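Local structure of peptide synthase (Silicibacter pomeroyi DSS-3, 2QTP) at residues D47-E50 with L51-G55. The protein is of unknown function but has a variant of the Bacillus chorismate mutase fold and may play a role in amino-acid metabolism. Sequence-based numbering, arbitrary orientation.
Sequences DLTE and LMDTG
The first turns of helix 49-70 start here, with Leu48 at the N-cap position, within an Asx turn made by Asp47. Leu48 O accepts from Met52 N at 3.2 Å. A weak bond from Leu51 N shares this oxygen. Asp53 N bonds to Thr49 O at 2.9 Å.

Glu50 O is gripped twice by Thr54. Thr54 N lies 3.1 Å from Glu50 O. Thr54 OG1 lies 3.0 Å from Glu50 O, on the opposite face of the carbonyl plane. The OG1 of Thr54 lies anti to its own carbonyl carbon (chi1 -62°), which turns the hydroxyl toward Glu50 O, one turn earlier. A water 2.8 Å from Thr54 OG1 donates to it and reaches weakly to Glu50 OE2.

Thr49 and Asp53 lie side by side and point the same way, with CG2 of Thr49 3.5 Å from OD2 of Asp53. In the Asx turn, Asp47 OD1 accepts from Thr49 N at 3.0 Å, and the syn lone pair takes Thr49 OG1. Asp47 thus ties the incoming loop to the first turn. CG of Met52 packs against Leu48 O.

Thr49, Glu50 and Asp53 are exposed, whereas Leu51 is buried. Leu48 and Leu51 rest on Phe40 of the preceding loop and on His94 and Ala97 of helix 92-98, which joins this end of helix 49-70 to that shorter helix.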
loop_
_atom_site.group_PDB
_atom_site.type_symbol
_atom_site.label_atom_id
_atom_site.label_comp_id
_atom_site.label_asym_id
_atom_site.label_seq_id
_atom_site.Cartn_x
_atom_site.Cartn_y
_atom_site.Cartn_z
ATOM N N ASP A 47 9.788 -17.360 -12.183
ATOM C CA ASP A 47 9.319 -17.838 -10.880
ATOM C C ASP A 47 9.442 -16.717 -9.881
ATOM O O ASP A 47 10.557 -16.357 -9.431
ATOM C CB ASP A 47 10.121 -19.084 -10.459
ATOM C CG ASP A 47 9.701 -19.617 -9.089
ATOM O OD1 ASP A 47 8.860 -19.009 -8.389
ATOM O OD2 ASP A 47 10.237 -20.642 -8.684
ATOM N N LEU A 48 8.285 -16.149 -9.536
ATOM C CA LEU A 48 8.212 -14.983 -8.655
ATOM C C LEU A 48 7.840 -15.350 -7.221
ATOM O O LEU A 48 7.422 -14.503 -6.467
ATOM C CB LEU A 48 7.202 -13.983 -9.243
ATOM C CG LEU A 48 7.473 -13.578 -10.694
ATOM C CD1 LEU A 48 6.343 -12.709 -11.323
ATOM C CD2 LEU A 48 8.831 -12.815 -10.761
ATOM N N THR A 49 7.981 -16.624 -6.859
ATOM C CA THR A 49 7.668 -17.118 -5.526
ATOM C C THR A 49 8.211 -16.190 -4.443
ATOM O O THR A 49 7.506 -15.847 -3.495
ATOM C CB THR A 49 8.242 -18.552 -5.364
ATOM O OG1 THR A 49 7.558 -19.417 -6.271
ATOM C CG2 THR A 49 8.125 -19.115 -3.914
ATOM N N GLU A 50 9.465 -15.782 -4.598
ATOM C CA GLU A 50 10.134 -14.997 -3.584
ATOM C C GLU A 50 9.381 -13.683 -3.322
ATOM O O GLU A 50 9.259 -13.260 -2.176
ATOM C CB GLU A 50 11.592 -14.734 -4.002
ATOM C CG GLU A 50 12.427 -14.068 -2.913
ATOM C CD GLU A 50 13.813 -13.584 -3.364
ATOM O OE1 GLU A 50 14.392 -14.123 -4.348
ATOM O OE2 GLU A 50 14.306 -12.650 -2.688
ATOM N N LEU A 51 8.843 -13.056 -4.365
ATOM C CA LEU A 51 8.044 -11.849 -4.154
ATOM C C LEU A 51 6.659 -12.129 -3.550
ATOM O O LEU A 51 6.155 -11.273 -2.851
ATOM C CB LEU A 51 7.915 -11.002 -5.419
ATOM C CG LEU A 51 9.095 -10.091 -5.791
ATOM C CD1 LEU A 51 8.804 -9.379 -7.099
ATOM C CD2 LEU A 51 9.441 -9.079 -4.732
HETATM N N MSE A 52 6.045 -13.294 -3.835
HETATM C CA MSE A 52 4.760 -13.641 -3.251
HETATM C C MSE A 52 4.920 -13.895 -1.760
HETATM O O MSE A 52 4.089 -13.451 -0.969
HETATM C CB MSE A 52 4.121 -14.872 -3.921
HETATM C CG MSE A 52 3.869 -14.747 -5.432
HETATM SE SE MSE A 52 2.841 -16.151 -6.182
HETATM C CE MSE A 52 2.850 -15.407 -7.995
ATOM N N ASP A 53 5.972 -14.621 -1.383
ATOM C CA ASP A 53 6.263 -14.878 0.031
ATOM C C ASP A 53 6.550 -13.574 0.757
ATOM O O ASP A 53 6.033 -13.353 1.833
ATOM C CB ASP A 53 7.440 -15.832 0.187
ATOM C CG ASP A 53 7.135 -17.240 -0.295
ATOM O OD1 ASP A 53 5.955 -17.628 -0.425
ATOM O OD2 ASP A 53 8.107 -17.956 -0.560
ATOM N N THR A 54 7.325 -12.679 0.151
ATOM C CA THR A 54 7.597 -11.332 0.756
ATOM C C THR A 54 6.310 -10.485 0.887
ATOM O O THR A 54 6.079 -9.829 1.882
ATOM C CB THR A 54 8.662 -10.547 -0.068
ATOM O OG1 THR A 54 9.879 -11.285 -0.050
ATOM C CG2 THR A 54 8.938 -9.174 0.495
ATOM N N GLY A 55 5.463 -10.532 -0.127
ATOM C CA GLY A 55 4.192 -9.846 -0.105
ATOM C C GLY A 55 3.274 -10.325 0.983
ATOM O O GLY A 55 2.577 -9.535 1.575
HETATM O O HOH W 1 11.940 -10.311 -1.707
#